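Local coordinates for glutamine cyclotransferase (Porphyromonas gingivalis W83, PDB 6QQL), which probably catalyses the zinc-dependent cyclisation of N-terminal glutamine in peptides to pyroglutamate, at residues Phe43-Pro48 with Thr125-Gly130; Ser226-Thr231 with Asn239-Ala244; Gln182-Asn187 with Lys258-Pro263. All coordinates share one frame; numbering follows the deposited sequence.

Interaction 1: Phe43-Pro48 with Thr125-Gly130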
loop_
_atom_site.group_PDB
_atom_site.type_symbol
_atom_site.label_atom_id
_atom_site.label_comp_id
_atom_site.label_asym_id
_atom_site.label_seq_id
_atom_site.Cartn_x
_atom_site.Cartn_y
_atom_site.Cartn_z
ATOM N N PHE A 43 10.179 -14.479 -2.945
ATOM C CA PHE A 43 9.502 -15.619 -2.337
ATOM C C PHE A 43 8.626 -16.348 -3.316
ATOM O O PHE A 43 8.269 -17.502 -3.069
ATOM C CB PHE A 43 8.608 -15.200 -1.177
ATOM C CG PHE A 43 9.344 -14.654 -0.011
ATOM C CD1 PHE A 43 9.733 -13.334 0.017
ATOM C CD2 PHE A 43 9.627 -15.466 1.068
ATOM C CE1 PHE A 43 10.409 -12.838 1.091
ATOM C CE2 PHE A 43 10.294 -14.982 2.149
ATOM C CZ PHE A 43 10.693 -13.668 2.170
ATOM N N GLY A 44 8.289 -15.713 -4.425
ATOM C CA GLY A 44 7.201 -16.176 -5.244
ATOM C C GLY A 44 5.933 -15.421 -4.893
ATOM O O GLY A 44 5.889 -14.613 -3.954
ATOM N N PRO A 45 4.871 -15.685 -5.646
ATOM C CA PRO A 45 3.634 -14.918 -5.479
ATOM C C PRO A 45 3.122 -15.000 -4.052
ATOM O O PRO A 45 3.025 -16.081 -3.474
ATOM C CB PRO A 45 2.670 -15.602 -6.446
ATOM C CG PRO A 45 3.547 -16.357 -7.397
ATOM C CD PRO A 45 4.730 -16.779 -6.613
ATOM N N ARG A 46 2.773 -13.844 -3.485
ATOM C CA ARG A 46 2.294 -13.805 -2.109
ATOM C C ARG A 46 0.793 -14.063 -2.077
ATOM O O ARG A 46 -0.002 -13.295 -1.543
ATOM C CB ARG A 46 2.648 -12.480 -1.459
ATOM C CG ARG A 46 4.029 -12.467 -0.880
ATOM C CD ARG A 46 5.054 -12.228 -1.959
ATOM N NE ARG A 46 4.691 -11.010 -2.671
ATOM C CZ ARG A 46 4.980 -10.743 -3.937
ATOM N NH1 ARG A 46 5.668 -11.608 -4.669
ATOM N NH2 ARG A 46 4.563 -9.600 -4.468
ATOM N N ILE A 47 0.419 -15.196 -2.654
ATOM C CA ILE A 47 -0.979 -15.597 -2.735
ATOM C C ILE A 47 -1.468 -16.116 -1.391
ATOM O O ILE A 47 -0.876 -17.059 -0.840
ATOM C CB ILE A 47 -1.174 -16.639 -3.832
ATOM C CG1 ILE A 47 -0.921 -15.984 -5.188
ATOM C CG2 ILE A 47 -2.537 -17.311 -3.697
ATOM C CD1 ILE A 47 -0.770 -16.980 -6.333
ATOM N N PRO A 48 -2.534 -15.540 -0.833
ATOM C CA PRO A 48 -3.064 -16.040 0.438
ATOM C C PRO A 48 -3.277 -17.541 0.376
ATOM O O PRO A 48 -3.845 -18.070 -0.587
ATOM C CB PRO A 48 -4.388 -15.287 0.584
ATOM C CG PRO A 48 -4.199 -14.038 -0.216
ATOM C CD PRO A 48 -3.317 -14.406 -1.357
ATOM N N THR A 125 -5.107 -18.386 -16.281
ATOM C CA THR A 125 -5.116 -19.349 -15.190
ATOM C C THR A 125 -3.848 -19.320 -14.351
ATOM O O THR A 125 -3.802 -19.992 -13.315
ATOM C CB THR A 125 -5.290 -20.767 -15.737
ATOM O OG1 THR A 125 -4.322 -20.993 -16.771
ATOM C CG2 THR A 125 -6.694 -20.945 -16.319
ATOM N N GLU A 126 -2.839 -18.549 -14.754
ATOM C CA GLU A 126 -1.491 -18.606 -14.198
ATOM C C GLU A 126 -1.208 -17.426 -13.271
ATOM O O GLU A 126 -1.993 -16.483 -13.154
ATOM C CB GLU A 126 -0.451 -18.678 -15.321
ATOM C CG GLU A 126 -0.799 -19.710 -16.384
ATOM C CD GLU A 126 -0.665 -21.150 -15.872
ATOM O OE1 GLU A 126 0.349 -21.458 -15.207
ATOM O OE2 GLU A 126 -1.588 -21.967 -16.104
ATOM N N THR A 127 -0.084 -17.522 -12.567
ATOM C CA THR A 127 0.290 -16.559 -11.543
ATOM C C THR A 127 1.285 -15.519 -12.069
ATOM O O THR A 127 1.920 -15.691 -13.119
ATOM C CB THR A 127 0.872 -17.278 -10.320
ATOM O OG1 THR A 127 2.121 -17.893 -10.662
ATOM C CG2 THR A 127 -0.095 -18.323 -9.824
ATOM N N PHE A 128 1.379 -14.403 -11.335
ATOM C CA PHE A 128 2.310 -13.328 -11.664
ATOM C C PHE A 128 2.979 -12.826 -10.384
ATOM O O PHE A 128 2.610 -13.211 -9.275
ATOM C CB PHE A 128 1.612 -12.189 -12.431
ATOM C CG PHE A 128 0.621 -11.403 -11.616
ATOM C CD1 PHE A 128 -0.630 -11.920 -11.327
ATOM C CD2 PHE A 128 0.927 -10.118 -11.175
ATOM C CE1 PHE A 128 -1.551 -11.176 -10.589
ATOM C CE2 PHE A 128 0.012 -9.375 -10.443
ATOM C CZ PHE A 128 -1.226 -9.906 -10.152
ATOM N N ASP A 129 3.992 -11.972 -10.549
ATOM C CA ASP A 129 4.852 -11.597 -9.431
ATOM C C ASP A 129 4.235 -10.514 -8.555
ATOM O O ASP A 129 4.541 -10.443 -7.358
ATOM C CB ASP A 129 6.212 -11.108 -9.939
ATOM C CG ASP A 129 7.110 -12.238 -10.438
ATOM O OD1 ASP A 129 6.761 -13.432 -10.265
ATOM O OD2 ASP A 129 8.182 -11.909 -11.002
ATOM N N GLY A 130 3.411 -9.641 -9.139
ATOM C CA GLY A 130 2.864 -8.501 -8.431
ATOM C C GLY A 130 3.928 -7.617 -7.809
ATOM O O GLY A 130 3.802 -7.196 -6.654
#
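The guanidinium of R46 meets the backbone of D129 and G130 and forms the polar, buried part of this loop-to-loop contact. Its two terminal nitrogens share one oxygen: R46 NH1 lies 3.1 Å and R46 NH2 3.0 Å from D129 O, both as weak, bent bonds. R46 NH2 makes a further weak bond of 3.3 Å to G130 O. Both oxygens lie at the edge of the guanidinium, near its plane. A straighter bond closes on the arginine's own loop, R46 NH1 to G44 O (3.1 Å, N-H...O 154°), with the donor standing above the plane of the G44 carbonyl. The R46 chain is curled, not extended, with bends at chi2 (80°) and chi3 (54°). Main-chain carbonyls, not the D129 carboxylate, meet the buried group, and their dipoles would probably stabilise its positive charge. The backbone of R46, at the centre of an inverse gamma turn, is hydrogen-bonded to T111. Beside these bonds the P45 ring packs closely on the facing backbone, its CB 3.7 Å from F128 O and its CG nearly as close.

Toward solvent the contact thins to touches on the exposed T127: P45 CG lies 3.9 Å from T127 OG1, and I47 CD1 3.8 Å from T127 CG2. P45 and I47 each cross the T127 side chain at about a right angle.

G44, with positive phi, is the first residue after helix 30-42 to leave helical backbone angles, and G130 is the N-cap residue of helix 131-149, which carries the zinc ligand D133. The F128 side chain leaves the backbone on the side away from 43-48, and its ring lies near the zinc ligand H283; the joined loops form part of the surroundings of the metal site in this M28-family glutaminyl cyclase fold.

Interaction 2: Ser226-Thr231 with Asn239-Ala244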
loop_
_atom_site.group_PDB
_atom_site.type_symbol
_atom_site.label_atom_id
_atom_site.label_comp_id
_atom_site.label_asym_id
_atom_site.label_seq_id
_atom_site.Cartn_x
_atom_site.Cartn_y
_atom_site.Cartn_z
ATOM N N SER A 226 -4.180 17.726 -0.777
ATOM C CA SER A 226 -3.443 18.917 -1.207
ATOM C C SER A 226 -2.049 18.960 -0.587
ATOM O O SER A 226 -1.062 19.263 -1.271
ATOM C CB SER A 226 -4.212 20.196 -0.868
ATOM O OG SER A 226 -5.491 20.200 -1.474
ATOM N N ALA A 227 -1.965 18.708 0.721
ATOM C CA ALA A 227 -0.684 18.757 1.412
ATOM C C ALA A 227 0.327 17.790 0.794
ATOM O O ALA A 227 1.506 18.124 0.647
ATOM C CB ALA A 227 -0.894 18.468 2.900
ATOM N N VAL A 228 -0.105 16.584 0.433
ATOM C CA VAL A 228 0.832 15.634 -0.150
ATOM C C VAL A 228 1.273 16.110 -1.524
ATOM O O VAL A 228 2.472 16.209 -1.809
ATOM C CB VAL A 228 0.214 14.225 -0.221
ATOM C CG1 VAL A 228 1.119 13.301 -1.011
ATOM C CG2 VAL A 228 0.015 13.662 1.183
ATOM N N TRP A 229 0.308 16.453 -2.382
ATOM C CA TRP A 229 0.610 16.819 -3.763
ATOM C C TRP A 229 1.427 18.099 -3.843
ATOM O O TRP A 229 2.209 18.281 -4.785
ATOM C CB TRP A 229 -0.687 16.950 -4.543
ATOM C CG TRP A 229 -1.002 15.778 -5.444
ATOM C CD1 TRP A 229 -1.060 15.781 -6.818
ATOM C CD2 TRP A 229 -1.324 14.439 -5.033
ATOM N NE1 TRP A 229 -1.406 14.527 -7.281
ATOM C CE2 TRP A 229 -1.567 13.687 -6.209
ATOM C CE3 TRP A 229 -1.432 13.801 -3.785
ATOM C CZ2 TRP A 229 -1.901 12.340 -6.170
ATOM C CZ3 TRP A 229 -1.754 12.466 -3.749
ATOM C CH2 TRP A 229 -1.990 11.749 -4.933
ATOM N N GLN A 230 1.228 19.013 -2.896
ATOM C CA GLN A 230 2.058 20.206 -2.850
ATOM C C GLN A 230 3.469 19.877 -2.374
ATOM O O GLN A 230 4.439 20.477 -2.846
ATOM C CB GLN A 230 1.387 21.253 -1.967
ATOM C CG GLN A 230 0.310 21.960 -2.753
ATOM C CD GLN A 230 -0.091 23.308 -2.195
ATOM O OE1 GLN A 230 0.177 24.343 -2.809
ATOM N NE2 GLN A 230 -0.771 23.305 -1.048
ATOM N N THR A 231 3.610 18.920 -1.457
ATOM C CA THR A 231 4.943 18.456 -1.094
ATOM C C THR A 231 5.665 17.914 -2.316
ATOM O O THR A 231 6.774 18.354 -2.644
ATOM C CB THR A 231 4.850 17.395 0.009
ATOM O OG1 THR A 231 4.500 18.010 1.258
ATOM C CG2 THR A 231 6.155 16.574 0.135
ATOM N N ASN A 239 5.827 15.862 -12.377
ATOM C CA ASN A 239 5.670 14.965 -13.516
ATOM C C ASN A 239 5.022 13.655 -13.107
ATOM O O ASN A 239 4.561 12.903 -13.974
ATOM C CB ASN A 239 7.016 14.676 -14.182
ATOM C CG ASN A 239 8.039 14.151 -13.206
ATOM O OD1 ASN A 239 8.106 14.607 -12.067
ATOM N ND2 ASN A 239 8.831 13.178 -13.636
ATOM N N TYR A 240 4.941 13.392 -11.806
ATOM C CA TYR A 240 4.339 12.185 -11.264
ATOM C C TYR A 240 3.052 12.445 -10.494
ATOM O O TYR A 240 2.055 11.739 -10.697
ATOM C CB TYR A 240 5.367 11.483 -10.371
ATOM C CG TYR A 240 6.478 10.813 -11.150
ATOM C CD1 TYR A 240 6.212 9.723 -11.965
ATOM C CD2 TYR A 240 7.784 11.265 -11.074
ATOM C CE1 TYR A 240 7.215 9.098 -12.672
ATOM C CE2 TYR A 240 8.801 10.643 -11.788
ATOM C CZ TYR A 240 8.505 9.561 -12.592
ATOM O OH TYR A 240 9.501 8.935 -13.318
ATOM N N PHE A 241 3.047 13.440 -9.604
ATOM C CA PHE A 241 1.853 13.820 -8.851
ATOM C C PHE A 241 1.088 14.908 -9.602
ATOM O O PHE A 241 1.410 16.094 -9.503
ATOM C CB PHE A 241 2.239 14.252 -7.441
ATOM C CG PHE A 241 2.684 13.115 -6.579
ATOM C CD1 PHE A 241 3.959 12.583 -6.708
ATOM C CD2 PHE A 241 1.815 12.556 -5.650
ATOM C CE1 PHE A 241 4.369 11.522 -5.919
ATOM C CE2 PHE A 241 2.217 11.487 -4.856
ATOM C CZ PHE A 241 3.500 10.973 -4.989
ATOM N N ILE A 242 0.050 14.510 -10.332
ATOM C CA ILE A 242 -0.675 15.436 -11.193
ATOM C C ILE A 242 -1.883 15.989 -10.440
ATOM O O ILE A 242 -2.698 15.232 -9.901
ATOM C CB ILE A 242 -1.090 14.752 -12.502
ATOM C CG1 ILE A 242 0.061 13.875 -13.000
ATOM C CG2 ILE A 242 -1.408 15.795 -13.555
ATOM C CD1 ILE A 242 1.364 14.594 -13.135
ATOM N N GLN A 243 -2.000 17.318 -10.415
ATOM C CA GLN A 243 -3.050 18.009 -9.664
ATOM C C GLN A 243 -4.289 18.144 -10.543
ATOM O O GLN A 243 -4.542 19.167 -11.178
ATOM C CB GLN A 243 -2.536 19.346 -9.146
ATOM C CG GLN A 243 -1.270 19.168 -8.317
ATOM C CD GLN A 243 -1.161 20.126 -7.139
ATOM O OE1 GLN A 243 -2.008 20.128 -6.232
ATOM N NE2 GLN A 243 -0.097 20.939 -7.138
ATOM N N ALA A 244 -5.060 17.063 -10.589
ATOM C CA ALA A 244 -6.193 16.923 -11.488
ATOM C C ALA A 244 -6.948 15.662 -11.103
ATOM O O ALA A 244 -6.372 14.743 -10.516
ATOM C CB ALA A 244 -5.735 16.860 -12.953
#
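F241 CG stands anti to its carbonyl carbon (chi1 -71°), and W229 CG is swung to chi1 -103°; these two torsions place each CG so that the side chains meet, crossing at about a right angle. The pair is T-shaped: the edge of F241 is directed at the face of the W229 indole, with the F241 ring and the six-membered W229 ring at 82° and their centroids 4.9 Å apart. F241 CD2 does the touching, 3.5 Å above the indole plane and over its centre. Next to it, F241 CB sits over the five-membered ring, 3.8 Å from its centroid, in a CH-pi contact, so one phenylalanine side chain serves both rings of the tryptophan.

The partners come from helix 222-234 and the short strand 241-243, whose local axes approach to 8.6 Å. The strand is hydrogen-bonded through its backbone to strand 211-213, so this is a helix packed against a small strand pair, beside edge strand 264-268 of the central sheet. I267 of that edge strand touches both W229 and F241, and W213 adds a second edge-to-face partner for W229.

At the indole rim the contact turns polar. W229 NE1 gives a weak, bent bond of 3.0 Å to I242 O, which lies near the indole plane, and another weak one goes to F211 O; this buried N-H is thus divided between two strand carbonyls. Q243 CG lies 3.7 Å from W229 CD1 at the ring edge; the bend at chi2 then turns CD, and with it the amide, toward W229 CB. V228 adds a looser apolar touch, CG1 to F241 CE2 at 4.4 Å, approaching the phenyl obliquely.

Interaction 3: Gln182-Asn187 with Lys258-Pro263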
loop_
_atom_site.group_PDB
_atom_site.type_symbol
_atom_site.label_atom_id
_atom_site.label_comp_id
_atom_site.label_asym_id
_atom_site.label_seq_id
_atom_site.Cartn_x
_atom_site.Cartn_y
_atom_site.Cartn_z
ATOM N N GLN A 182 -11.151 -4.310 5.299
ATOM C CA GLN A 182 -12.494 -4.411 5.850
ATOM C C GLN A 182 -12.428 -4.929 7.272
ATOM O O GLN A 182 -12.873 -4.257 8.210
ATOM C CB GLN A 182 -13.362 -5.308 4.974
ATOM C CG GLN A 182 -13.895 -4.561 3.773
ATOM C CD GLN A 182 -15.148 -5.169 3.177
ATOM O OE1 GLN A 182 -15.091 -5.739 2.088
ATOM N NE2 GLN A 182 -16.286 -5.038 3.868
ATOM N N TYR A 183 -11.823 -6.110 7.458
ATOM C CA TYR A 183 -11.757 -6.698 8.793
ATOM C C TYR A 183 -11.120 -5.729 9.779
ATOM O O TYR A 183 -11.667 -5.464 10.852
ATOM C CB TYR A 183 -10.992 -8.024 8.763
ATOM C CG TYR A 183 -11.054 -8.739 10.091
ATOM C CD1 TYR A 183 -10.112 -8.498 11.094
ATOM C CD2 TYR A 183 -12.105 -9.620 10.375
ATOM C CE1 TYR A 183 -10.201 -9.145 12.334
ATOM C CE2 TYR A 183 -12.200 -10.278 11.603
ATOM C CZ TYR A 183 -11.245 -10.041 12.578
ATOM O OH TYR A 183 -11.337 -10.677 13.803
ATOM N N TRP A 184 -9.999 -5.129 9.392
ATOM C CA TRP A 184 -9.287 -4.262 10.317
ATOM C C TRP A 184 -10.081 -3.002 10.633
ATOM O O TRP A 184 -10.133 -2.580 11.795
ATOM C CB TRP A 184 -7.920 -3.903 9.753
ATOM C CG TRP A 184 -7.147 -3.015 10.662
ATOM C CD1 TRP A 184 -6.443 -3.394 11.765
ATOM C CD2 TRP A 184 -6.981 -1.593 10.546
ATOM N NE1 TRP A 184 -5.850 -2.296 12.350
ATOM C CE2 TRP A 184 -6.160 -1.181 11.619
ATOM C CE3 TRP A 184 -7.434 -0.631 9.633
ATOM C CZ2 TRP A 184 -5.785 0.152 11.807
ATOM C CZ3 TRP A 184 -7.063 0.699 9.822
ATOM C CH2 TRP A 184 -6.244 1.074 10.898
ATOM N N SER A 185 -10.703 -2.376 9.623
ATOM C CA SER A 185 -11.470 -1.165 9.909
ATOM C C SER A 185 -12.646 -1.450 10.835
ATOM O O SER A 185 -13.037 -0.575 11.609
ATOM C CB SER A 185 -11.980 -0.493 8.634
ATOM O OG SER A 185 -12.818 -1.349 7.877
ATOM N N ARG A 186 -13.216 -2.657 10.784
ATOM C CA ARG A 186 -14.276 -3.005 11.721
ATOM C C ARG A 186 -13.760 -3.582 13.028
ATOM O O ARG A 186 -14.516 -3.639 14.006
ATOM C CB ARG A 186 -15.250 -4.011 11.107
ATOM C CG ARG A 186 -15.999 -3.497 9.929
ATOM C CD ARG A 186 -16.992 -4.508 9.434
ATOM N NE ARG A 186 -17.715 -3.965 8.296
ATOM C CZ ARG A 186 -18.855 -3.292 8.406
ATOM N NH1 ARG A 186 -19.395 -3.105 9.607
ATOM N NH2 ARG A 186 -19.457 -2.810 7.319
ATOM N N ASN A 187 -12.515 -4.037 13.063
ATOM C CA ASN A 187 -11.941 -4.648 14.257
ATOM C C ASN A 187 -10.483 -4.250 14.359
ATOM O O ASN A 187 -9.581 -5.084 14.230
ATOM C CB ASN A 187 -12.082 -6.167 14.214
ATOM C CG ASN A 187 -13.492 -6.605 13.954
ATOM O OD1 ASN A 187 -14.376 -6.421 14.787
ATOM N ND2 ASN A 187 -13.711 -7.216 12.797
ATOM N N LYS A 258 -14.914 4.788 5.973
ATOM C CA LYS A 258 -16.276 4.519 6.429
ATOM C C LYS A 258 -16.280 4.129 7.902
ATOM O O LYS A 258 -16.872 4.822 8.733
ATOM C CB LYS A 258 -16.955 3.442 5.563
ATOM C CG LYS A 258 -17.277 3.899 4.091
ATOM C CD LYS A 258 -18.204 5.152 4.001
ATOM C CE LYS A 258 -18.190 5.842 2.626
ATOM N NZ LYS A 258 -19.397 6.719 2.463
ATOM N N ASN A 259 -15.532 3.084 8.263
ATOM C CA ASN A 259 -15.686 2.493 9.589
ATOM C C ASN A 259 -14.791 3.109 10.671
ATOM O O ASN A 259 -15.145 3.048 11.856
ATOM C CB ASN A 259 -15.439 0.988 9.511
ATOM C CG ASN A 259 -16.349 0.306 8.512
ATOM O OD1 ASN A 259 -15.912 -0.565 7.760
ATOM N ND2 ASN A 259 -17.621 0.704 8.488
ATOM N N LEU A 260 -13.668 3.728 10.324
ATOM C CA LEU A 260 -12.851 4.360 11.346
ATOM C C LEU A 260 -12.889 5.883 11.309
ATOM O O LEU A 260 -12.297 6.519 12.185
ATOM C CB LEU A 260 -11.405 3.875 11.249
ATOM C CG LEU A 260 -11.197 2.464 11.792
ATOM C CD1 LEU A 260 -9.722 2.075 11.722
ATOM C CD2 LEU A 260 -11.717 2.342 13.222
ATOM N N GLY A 261 -13.536 6.488 10.314
ATOM C CA GLY A 261 -13.630 7.927 10.271
ATOM C C GLY A 261 -12.325 8.612 9.994
ATOM O O GLY A 261 -12.203 9.812 10.233
ATOM N N ILE A 262 -11.313 7.883 9.549
ATOM C CA ILE A 262 -10.030 8.531 9.328
ATOM C C ILE A 262 -9.952 9.064 7.897
ATOM O O ILE A 262 -10.175 8.308 6.930
ATOM C CB ILE A 262 -8.886 7.565 9.655
ATOM C CG1 ILE A 262 -9.121 6.964 11.044
ATOM C CG2 ILE A 262 -7.537 8.276 9.533
ATOM C CD1 ILE A 262 -8.050 6.010 11.503
ATOM N N PRO A 263 -9.631 10.347 7.708
ATOM C CA PRO A 263 -9.432 10.872 6.350
ATOM C C PRO A 263 -8.202 10.243 5.715
ATOM O O PRO A 263 -7.086 10.370 6.226
ATOM C CB PRO A 263 -9.257 12.381 6.570
ATOM C CG PRO A 263 -8.751 12.486 7.933
ATOM C CD PRO A 263 -9.404 11.376 8.733
#
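W184 and L260 cross at about a right angle: the leucine tip meets the benzo end of the indole, with L260 CD1 3.5 Å from W184 CZ3 and 3.7 Å from W184 CH2. The approach is oblique to the ring. With CG anti to the backbone N (chi1 -180°), the W184 ring reaches out toward L260. The indole NE1 is hydrogen-bonded to H189. L260 CG lies 3.6 Å from S185 O, so the leucine fork packs on the backbone of helix 179-186 as well as on the aromatic ring.

N259 faces S185 and R186. Its OD1 lies over one face of the R186 guanidinium, 3.8 Å above the plane and offset toward the rim, and the amide and guanidinium planes are 50° apart. The R186 chain is extended from CG to NE and passes beside the amide, with R186 CG 3.6 Å from N259 OD1. S185 OG, turned between its backbone N and carbonyl carbon, comes within 3.2 Å of N259 OD1 and within 2.9 Å of Q182 O; S181 O is also a hydrogen-bond partner of this hydroxyl.

The contact joins the C-terminal ends of helices 179-186 and 253-260, with S185 and N259 closest in backbone. Helix 179-186 rests on strands 70-79 and 85-95 through Y183 and W184, while helix 253-260 leads by way of G261 into strand 264-268 at the far edge of the sheet, P263 being hydrogen-bonded through its backbone to G198 of strand 197-202.

Overall arrangement
Along the chain, interaction 1 closes before the others open, and interaction 2 falls within the 70 residues that separate the two segments of interaction 3. None touches another. The centres of interactions 1 and 2 lie about 32 Å apart, on opposite sides of the chain's centre. The centre of interaction 3 is about 27 Å from that of interaction 1 and about 26 Å from that of interaction 2. Interactions 2 and 3 both meet the region of edge strand 264-268, one beside it and one at the helix leading into it, with strand 241-243 followed by helix 253-260. Only interaction 1 is close to the zinc; the other two are packing contacts among helices and a short strand around the central mixed sheet.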